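Local coordinates for uncharacterized protein (Bacteroides eggerthii, PDB 4L3R) that is of unknown function but belongs to a family of the calycin clan, whose members are built around antiparallel beta-barrels, at residues W15-I20 / M141-R146; A72-A77 / V110-L115; H91-S96 / F116-Y121. All blocks are in the same frame, centred on the assembly; numbering follows the deposited sequence.

Contact 1 of 3, residues W15-I20 / M141-R146; sequences WKLSRI and MGFTAR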
loop_
_atom_site.group_PDB
_atom_site.type_symbol
_atom_site.label_atom_id
_atom_site.label_comp_id
_atom_site.label_asym_id
_atom_site.label_seq_id
_atom_site.Cartn_x
_atom_site.Cartn_y
_atom_site.Cartn_z
ATOM N N TRP B 15 7.188 13.002 -2.337
ATOM C CA TRP B 15 7.244 14.191 -1.490
ATOM C C TRP B 15 8.583 14.864 -1.708
ATOM O O TRP B 15 9.613 14.215 -1.553
ATOM C CB TRP B 15 7.049 13.809 -0.022
ATOM C CG TRP B 15 5.661 13.349 0.262
ATOM C CD1 TRP B 15 5.222 12.059 0.314
ATOM C CD2 TRP B 15 4.500 14.176 0.366
ATOM N NE1 TRP B 15 3.868 12.035 0.536
ATOM C CE2 TRP B 15 3.395 13.322 0.560
ATOM C CE3 TRP B 15 4.291 15.561 0.356
ATOM C CZ2 TRP B 15 2.094 13.814 0.757
ATOM C CZ3 TRP B 15 3.009 16.045 0.529
ATOM C CH2 TRP B 15 1.925 15.178 0.737
ATOM N N LYS B 16 8.573 16.142 -2.109
ATOM C CA LYS B 16 9.782 16.919 -2.376
ATOM C C LYS B 16 10.007 17.894 -1.231
ATOM O O LYS B 16 9.094 18.644 -0.893
ATOM C CB LYS B 16 9.639 17.662 -3.721
ATOM C CG LYS B 16 10.778 18.627 -4.071
ATOM C CD LYS B 16 12.100 17.944 -4.373
ATOM C CE LYS B 16 13.179 18.979 -4.592
ATOM N NZ LYS B 16 14.291 18.458 -5.430
ATOM N N LEU B 17 11.218 17.896 -0.645
ATOM C CA LEU B 17 11.555 18.804 0.447
ATOM C C LEU B 17 11.427 20.263 0.024
ATOM O O LEU B 17 11.946 20.641 -1.024
ATOM C CB LEU B 17 12.994 18.546 0.917
ATOM C CG LEU B 17 13.456 19.350 2.132
ATOM C CD1 LEU B 17 12.843 18.796 3.409
ATOM C CD2 LEU B 17 14.978 19.390 2.200
ATOM N N SER B 18 10.722 21.072 0.829
ATOM C CA SER B 18 10.540 22.505 0.582
ATOM C C SER B 18 11.156 23.380 1.696
ATOM O O SER B 18 11.420 24.553 1.444
ATOM C CB SER B 18 9.057 22.832 0.441
ATOM O OG SER B 18 8.345 22.480 1.614
ATOM N N ARG B 19 11.380 22.833 2.910
ATOM C CA ARG B 19 11.910 23.613 4.027
ATOM C C ARG B 19 12.314 22.733 5.211
ATOM O O ARG B 19 11.782 21.634 5.363
ATOM C CB ARG B 19 10.840 24.629 4.512
ATOM C CG ARG B 19 9.499 24.013 4.875
ATOM C CD ARG B 19 8.391 25.051 4.904
ATOM N NE ARG B 19 7.129 24.480 5.389
ATOM C CZ ARG B 19 6.765 24.359 6.667
ATOM N NH1 ARG B 19 7.567 24.775 7.640
ATOM N NH2 ARG B 19 5.595 23.819 6.981
ATOM N N ILE B 20 13.263 23.220 6.031
ATOM C CA ILE B 20 13.686 22.594 7.297
ATOM C C ILE B 20 13.830 23.744 8.282
ATOM O O ILE B 20 14.817 24.463 8.221
ATOM C CB ILE B 20 14.955 21.715 7.233
ATOM C CG1 ILE B 20 14.896 20.766 6.040
ATOM C CG2 ILE B 20 15.099 20.940 8.560
ATOM C CD1 ILE B 20 15.985 19.664 5.999
HETATM N N MSE B 141 10.317 19.461 8.986
HETATM C CA MSE B 141 10.673 19.289 7.586
HETATM C C MSE B 141 9.393 19.397 6.794
HETATM O O MSE B 141 8.484 18.609 7.038
HETATM C CB MSE B 141 11.302 17.920 7.329
HETATM C CG MSE B 141 12.755 17.800 7.678
HETATM SE SE MSE B 141 13.350 16.003 7.212
HETATM C CE MSE B 141 12.627 15.144 8.738
ATOM N N GLY B 142 9.302 20.354 5.882
ATOM C CA GLY B 142 8.118 20.530 5.052
ATOM C C GLY B 142 8.338 19.915 3.688
ATOM O O GLY B 142 9.441 19.994 3.150
ATOM N N PHE B 143 7.293 19.290 3.127
ATOM C CA PHE B 143 7.346 18.675 1.803
ATOM C C PHE B 143 6.144 19.075 0.959
ATOM O O PHE B 143 5.100 19.433 1.505
ATOM C CB PHE B 143 7.378 17.146 1.902
ATOM C CG PHE B 143 8.559 16.554 2.629
ATOM C CD1 PHE B 143 8.585 16.499 4.014
ATOM C CD2 PHE B 143 9.623 16.010 1.928
ATOM C CE1 PHE B 143 9.688 15.972 4.687
ATOM C CE2 PHE B 143 10.719 15.481 2.600
ATOM C CZ PHE B 143 10.755 15.481 3.977
ATOM N N THR B 144 6.287 18.971 -0.369
ATOM C CA THR B 144 5.213 19.223 -1.333
ATOM C C THR B 144 5.129 18.049 -2.317
ATOM O O THR B 144 6.146 17.423 -2.620
ATOM C CB THR B 144 5.422 20.554 -2.062
ATOM O OG1 THR B 144 6.699 20.544 -2.705
ATOM C CG2 THR B 144 5.323 21.748 -1.126
ATOM N N ALA B 145 3.914 17.746 -2.795
ATOM C CA ALA B 145 3.652 16.696 -3.782
ATOM C C ALA B 145 2.845 17.300 -4.916
ATOM O O ALA B 145 1.806 17.905 -4.648
ATOM C CB ALA B 145 2.890 15.548 -3.140
ATOM N N ARG B 146 3.311 17.170 -6.172
ATOM C CA ARG B 146 2.585 17.737 -7.321
ATOM C C ARG B 146 1.347 16.887 -7.656
ATOM O O ARG B 146 1.360 15.664 -7.381
ATOM C CB ARG B 146 3.496 17.868 -8.558
ATOM O OXT ARG B 146 0.355 17.459 -8.159
#

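Contact 2 of 3, residues A72-A77 / V110-L115; sequences AHAVKA and VFISGL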
loop_
_atom_site.group_PDB
_atom_site.type_symbol
_atom_site.label_atom_id
_atom_site.label_comp_id
_atom_site.label_asym_id
_atom_site.label_seq_id
_atom_site.Cartn_x
_atom_site.Cartn_y
_atom_site.Cartn_z
ATOM N N ALA B 72 13.805 7.352 0.966
ATOM C CA ALA B 72 14.169 8.743 0.754
ATOM C C ALA B 72 15.511 8.839 0.077
ATOM O O ALA B 72 16.356 7.951 0.210
ATOM C CB ALA B 72 14.196 9.501 2.071
ATOM N N HIS B 73 15.697 9.906 -0.678
ATOM C CA HIS B 73 16.958 10.172 -1.347
ATOM C C HIS B 73 17.336 11.601 -1.049
ATOM O O HIS B 73 16.537 12.497 -1.302
ATOM C CB HIS B 73 16.853 9.916 -2.852
ATOM C CG HIS B 73 18.100 10.287 -3.591
ATOM N ND1 HIS B 73 18.085 11.240 -4.583
ATOM C CD2 HIS B 73 19.376 9.881 -3.400
ATOM C CE1 HIS B 73 19.332 11.342 -5.011
ATOM N NE2 HIS B 73 20.147 10.558 -4.311
ATOM N N ALA B 74 18.526 11.812 -0.473
ATOM C CA ALA B 74 19.047 13.143 -0.201
ATOM C C ALA B 74 19.877 13.577 -1.421
ATOM O O ALA B 74 19.284 14.080 -2.368
ATOM C CB ALA B 74 19.867 13.141 1.078
ATOM N N VAL B 75 21.206 13.361 -1.435
ATOM C CA VAL B 75 22.050 13.701 -2.585
ATOM C C VAL B 75 22.846 12.446 -2.940
ATOM O O VAL B 75 22.543 11.802 -3.945
ATOM C CB VAL B 75 22.945 14.943 -2.306
ATOM C CG1 VAL B 75 23.867 15.236 -3.498
ATOM C CG2 VAL B 75 22.088 16.163 -1.976
ATOM N N LYS B 76 23.825 12.072 -2.104
ATOM C CA LYS B 76 24.633 10.861 -2.288
ATOM C C LYS B 76 24.117 9.689 -1.427
ATOM O O LYS B 76 24.489 8.550 -1.702
ATOM C CB LYS B 76 26.105 11.145 -1.941
ATOM C CG LYS B 76 26.700 12.281 -2.757
ATOM C CD LYS B 76 28.220 12.355 -2.666
ATOM C CE LYS B 76 28.715 12.659 -1.276
ATOM N NZ LYS B 76 30.155 13.038 -1.269
ATOM N N ALA B 77 23.265 9.947 -0.408
ATOM C CA ALA B 77 22.773 8.891 0.474
ATOM C C ALA B 77 21.295 8.571 0.232
ATOM O O ALA B 77 20.517 9.433 -0.180
ATOM C CB ALA B 77 22.978 9.280 1.928
ATOM N N VAL B 110 21.426 17.036 7.482
ATOM C CA VAL B 110 20.275 17.416 8.305
ATOM C C VAL B 110 19.022 16.630 7.858
ATOM O O VAL B 110 18.257 16.162 8.703
ATOM C CB VAL B 110 20.054 18.954 8.250
ATOM C CG1 VAL B 110 18.675 19.348 8.781
ATOM C CG2 VAL B 110 21.149 19.677 9.031
ATOM N N PHE B 111 18.810 16.506 6.542
ATOM C CA PHE B 111 17.668 15.781 5.972
ATOM C C PHE B 111 17.655 14.308 6.411
ATOM O O PHE B 111 16.640 13.834 6.918
ATOM C CB PHE B 111 17.730 15.872 4.437
ATOM C CG PHE B 111 16.640 15.151 3.684
ATOM C CD1 PHE B 111 15.401 15.739 3.499
ATOM C CD2 PHE B 111 16.883 13.929 3.078
ATOM C CE1 PHE B 111 14.417 15.109 2.752
ATOM C CE2 PHE B 111 15.889 13.287 2.339
ATOM C CZ PHE B 111 14.664 13.887 2.171
ATOM N N ILE B 112 18.790 13.609 6.251
ATOM C CA ILE B 112 18.906 12.182 6.592
ATOM C C ILE B 112 18.763 11.964 8.105
ATOM O O ILE B 112 18.010 11.075 8.506
ATOM C CB ILE B 112 20.237 11.581 6.045
ATOM C CG1 ILE B 112 20.242 11.561 4.492
ATOM C CG2 ILE B 112 20.511 10.174 6.608
ATOM C CD1 ILE B 112 19.321 10.517 3.806
ATOM N N SER B 113 19.471 12.750 8.938
ATOM C CA SER B 113 19.365 12.613 10.401
ATOM C C SER B 113 17.963 12.911 10.908
ATOM O O SER B 113 17.478 12.219 11.796
ATOM C CB SER B 113 20.348 13.539 11.121
ATOM O OG SER B 113 21.662 13.015 11.061
ATOM N N GLY B 114 17.359 13.968 10.380
ATOM C CA GLY B 114 16.031 14.402 10.777
ATOM C C GLY B 114 14.948 13.382 10.504
ATOM O O GLY B 114 14.026 13.243 11.310
ATOM N N LEU B 115 15.048 12.648 9.379
ATOM C CA LEU B 115 14.042 11.635 9.028
ATOM C C LEU B 115 13.999 10.496 10.036
ATOM O O LEU B 115 12.907 10.064 10.385
ATOM C CB LEU B 115 14.254 11.096 7.614
ATOM C CG LEU B 115 13.788 12.043 6.511
ATOM C CD1 LEU B 115 14.391 11.646 5.189
ATOM C CD2 LEU B 115 12.251 12.062 6.393
#

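Contact 3 of 3, residues H91-S96 / F116-Y121; sequences HTISIS and FNVFKY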
loop_
_atom_site.group_PDB
_atom_site.type_symbol
_atom_site.label_atom_id
_atom_site.label_comp_id
_atom_site.label_asym_id
_atom_site.label_seq_id
_atom_site.Cartn_x
_atom_site.Cartn_y
_atom_site.Cartn_z
ATOM N N HIS B 91 -1.802 10.957 14.743
ATOM C CA HIS B 91 -0.895 11.674 13.842
ATOM C C HIS B 91 0.582 11.511 14.280
ATOM O O HIS B 91 1.360 12.454 14.196
ATOM C CB HIS B 91 -1.294 13.156 13.705
ATOM C CG HIS B 91 -2.463 13.355 12.799
ATOM N ND1 HIS B 91 -3.759 13.301 13.272
ATOM C CD2 HIS B 91 -2.491 13.569 11.463
ATOM C CE1 HIS B 91 -4.537 13.497 12.216
ATOM N NE2 HIS B 91 -3.817 13.658 11.105
ATOM N N THR B 92 0.952 10.302 14.726
ATOM C CA THR B 92 2.309 9.981 15.146
ATOM C C THR B 92 3.010 9.276 13.989
ATOM O O THR B 92 2.344 8.741 13.099
ATOM C CB THR B 92 2.304 9.127 16.418
ATOM O OG1 THR B 92 1.574 7.929 16.178
ATOM C CG2 THR B 92 1.721 9.867 17.621
ATOM N N ILE B 93 4.337 9.288 13.991
ATOM C CA ILE B 93 5.129 8.635 12.952
ATOM C C ILE B 93 6.513 8.319 13.501
ATOM O O ILE B 93 7.058 9.101 14.271
ATOM C CB ILE B 93 5.214 9.474 11.642
ATOM C CG1 ILE B 93 5.961 8.689 10.536
ATOM C CG2 ILE B 93 5.876 10.841 11.897
ATOM C CD1 ILE B 93 5.888 9.275 9.199
ATOM N N SER B 94 7.072 7.181 13.098
ATOM C CA SER B 94 8.418 6.782 13.491
ATOM C C SER B 94 9.077 6.063 12.289
ATOM O O SER B 94 8.434 5.233 11.647
ATOM C CB SER B 94 8.369 5.922 14.756
ATOM O OG SER B 94 9.133 4.728 14.684
ATOM N N ILE B 95 10.317 6.451 11.949
ATOM C CA ILE B 95 11.092 5.876 10.846
ATOM C C ILE B 95 12.344 5.276 11.461
ATOM O O ILE B 95 13.083 5.996 12.122
ATOM C CB ILE B 95 11.429 6.955 9.769
ATOM C CG1 ILE B 95 10.130 7.535 9.146
ATOM C CG2 ILE B 95 12.376 6.372 8.672
ATOM C CD1 ILE B 95 10.314 8.839 8.304
ATOM N N SER B 96 12.582 3.974 11.261
ATOM C CA SER B 96 13.732 3.276 11.836
ATOM C C SER B 96 14.580 2.608 10.756
ATOM O O SER B 96 14.041 2.032 9.814
ATOM C CB SER B 96 13.255 2.214 12.825
ATOM O OG SER B 96 12.456 2.793 13.842
ATOM N N PHE B 116 15.149 10.062 10.569
ATOM C CA PHE B 116 15.152 8.986 11.567
ATOM C C PHE B 116 14.720 9.475 12.959
ATOM O O PHE B 116 14.496 8.635 13.830
ATOM C CB PHE B 116 16.533 8.319 11.646
ATOM C CG PHE B 116 16.879 7.528 10.404
ATOM C CD1 PHE B 116 16.140 6.403 10.047
ATOM C CD2 PHE B 116 17.981 7.869 9.625
ATOM C CE1 PHE B 116 16.457 5.677 8.902
ATOM C CE2 PHE B 116 18.308 7.128 8.486
ATOM C CZ PHE B 116 17.538 6.044 8.128
ATOM N N ASN B 117 14.607 10.810 13.176
ATOM C CA ASN B 117 14.182 11.394 14.440
ATOM C C ASN B 117 12.750 11.943 14.374
ATOM O O ASN B 117 12.352 12.648 15.305
ATOM C CB ASN B 117 15.155 12.520 14.864
ATOM C CG ASN B 117 16.530 12.031 15.242
ATOM O OD1 ASN B 117 16.687 10.994 15.888
ATOM N ND2 ASN B 117 17.559 12.802 14.921
ATOM N N VAL B 118 11.959 11.624 13.323
ATOM C CA VAL B 118 10.563 12.088 13.270
ATOM C C VAL B 118 9.762 11.425 14.395
ATOM O O VAL B 118 10.062 10.290 14.771
ATOM C CB VAL B 118 9.845 11.877 11.906
ATOM C CG1 VAL B 118 10.522 12.674 10.801
ATOM C CG2 VAL B 118 9.707 10.391 11.533
ATOM N N PHE B 119 8.786 12.147 14.963
ATOM C CA PHE B 119 7.917 11.609 16.020
ATOM C C PHE B 119 6.420 11.873 15.735
ATOM O O PHE B 119 5.593 11.083 16.192
ATOM C CB PHE B 119 8.317 12.143 17.402
ATOM C CG PHE B 119 8.198 13.632 17.599
ATOM C CD1 PHE B 119 9.242 14.478 17.258
ATOM C CD2 PHE B 119 7.102 14.175 18.252
ATOM C CE1 PHE B 119 9.149 15.853 17.483
ATOM C CE2 PHE B 119 7.024 15.544 18.503
ATOM C CZ PHE B 119 8.041 16.374 18.103
ATOM N N LYS B 120 6.061 12.955 15.003
ATOM C CA LYS B 120 4.665 13.250 14.651
ATOM C C LYS B 120 4.612 14.005 13.323
ATOM O O LYS B 120 5.649 14.426 12.812
ATOM C CB LYS B 120 3.931 14.027 15.773
ATOM C CG LYS B 120 4.409 15.466 16.003
ATOM C CD LYS B 120 3.658 16.158 17.147
ATOM C CE LYS B 120 3.994 17.629 17.253
ATOM N NZ LYS B 120 3.249 18.304 18.353
ATOM N N TYR B 121 3.407 14.144 12.751
ATOM C CA TYR B 121 3.237 14.810 11.463
ATOM C C TYR B 121 1.859 15.436 11.300
ATOM O O TYR B 121 0.958 15.234 12.111
ATOM C CB TYR B 121 3.442 13.792 10.315
ATOM C CG TYR B 121 2.267 12.854 10.124
ATOM C CD1 TYR B 121 2.089 11.751 10.952
ATOM C CD2 TYR B 121 1.291 13.112 9.165
ATOM C CE1 TYR B 121 0.980 10.918 10.819
ATOM C CE2 TYR B 121 0.174 12.290 9.029
ATOM C CZ TYR B 121 0.021 11.194 9.862
ATOM O OH TYR B 121 -1.064 10.362 9.761
HETATM O O HOH W 1 11.561 8.241 13.943
HETATM O O HOH W 2 14.797 5.959 14.159
#

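Contact 1 of 3, residues W15-I20 / M141-R146
Lys-16 and Thr-144 form an antiparallel hydrogen-bonded pair: Lys-16 N donates to Thr-144 O at 2.8 Å, almost straight at 174°, and Thr-144 N returns a bond to Lys-16 O. Farther on, the pairing slips by one residue in a classic beta bulge, where Ser-18 and Arg-19 both face Gly-142. Gly-142 O takes a firm bond from Ser-18 N (2.9 Å) and two weak ones, from Arg-19 N and Ser-18 OG. The hydroxyl can bend back to that oxygen because OG stands between backbone N and carbonyl carbon (chi1 59°). Gly-142 N completes the bulge by bonding to Arg-19 O at 2.8 Å, and the Arg-19 guanidinium turns a face to Gly-142 CA.

The apolar packing includes two CH-pi contacts. Ala-145 CB sits over the six-membered ring of Trp-15, 3.8 Å from its centroid. Leu-17 CD1 lies 3.9 Å above the plane of the Phe-143 ring, offset toward its rim. An alanine in place of Phe-143 would probably open a gap beside Leu-17 CD1, though its CB would still meet Trp-15 CE3. Ile-20 and Met-141, a selenomethionine, run side by side.

Phe-111 of helix 106-116 covers Leu-17 and Phe-143, while strands 54-61 and 127-134 flank this central strand pair.

Contact 2 of 3, residues A72-A77 / V110-L115
Ala-74 presses its methyl group into the angle between Phe-111 and Ile-112, and this methyl illustrates how a helix can be seated against a turn largely by apolar contacts. Ala-74 CB lies 3.7 Å from Phe-111 CD2, and 3.8 Å from Ile-112 CG1. Ile-112 is bent at its second torsion (chi2 -72°), which brings CD1 round beside the same methyl and, more distantly, near Ala-77 CB. At the other end of the contact Ala-72 CB meets Leu-115 CD1 at 3.8 Å and looks obliquely at the Phe-111 ring.

Phe-111 is the aromatic centre of the interface. Its CE2 comes to 3.8 Å from His-73 O. One turn later on the helix, Leu-115 CD1 lies 3.6 Å above one face of the ring, displaced toward the rim, so neighbours on both segments confine the aromatic group.

Polar bonds shape the hairpin itself rather than the interface. Ala-74 N bonds to Ala-77 O at 3.1 Å, closing the turn, and Glu-103 OE2 accepts bonds from Val-75 N and Ala-77 N. His-73, whose CB points away from the helix, makes a weak, poorly angled bond from NE2 to Val-75 O, while its ND1 bonds to Glu-51 O.

The turn joins strands 66-73 and 78-87, so helix 106-116 rests on the end of this hairpin. Leu-115 extends the packing to Ile-79 of strand 78-87 and Leu-55 of strand 54-61, and the Phe-111 ring meets Phe-53 edge-to-face.

Contact 3 of 3, residues H91-S96 / F116-Y121
Tyr-121 and His-91 bring their rings together obliquely, with planes at 49° and His-91 CD2 3.8 Å from Tyr-121 CZ. His-91 CB lies over one face of the tyrosine ring, offset toward the rim, and Thr-92 O lies in the ring plane at the edge, 3.4 Å from Tyr-121 CE1. The Phe-116 ring likewise receives Ile-95 O at its edge, in plane. This is the seam between strands 92-96 and 118-123, the outermost of an eight-stranded up-and-down antiparallel sheet, consistent with a calycin-like barrel.

Two backbone bonds join the strands. Tyr-121 N donates to His-91 O at 3.0 Å; Ile-93 N reaches Phe-119 O at 3.1 Å from well above the carbonyl plane. Inside, Ile-95 CD1 packs 3.6 Å from Val-118 CG2, and Ile-93 CG2 meets the same methyl. Helix 4-10 covers Tyr-121 through Val-6 and Ile-9, while Lys-120 makes a cation-pi contact with Tyr-131.

Beyond Ile-93 direct backbone bonding between the segments gives way to water. Water 1 accepts from Ile-95 N and lies near the carbonyls of Phe-116 and Val-118, to which it can donate, though other acceptors nearby may compete for its two protons. Water 2 spans the gap more simply, donating to Ile-95 O and to Phe-116 O, each at 2.7 Å.

The three contacts take part in one antiparallel sheet: contact 1 pairs two of its middle strands, contact 3 joins its outermost ones, and contact 2 sets helix 106-116 against a hairpin. Contacts 1 and 3 have centres about 16 Å apart, on opposite sides of the chain's centre. Met-141 links all three, its CE lying 3.4 Å from Gly-114 C and 3.8 Å from Val-118 CG1. Phe-143 CE2 meets Phe-111 CE1 at 3.7 Å, joining contacts 1 and 2, whereas Leu-115 O lies 3.5 Å from Ile-95 CB between contacts 2 and 3. With no function known, the arrangement is consistent with the packed interior of a calycin-like barrel.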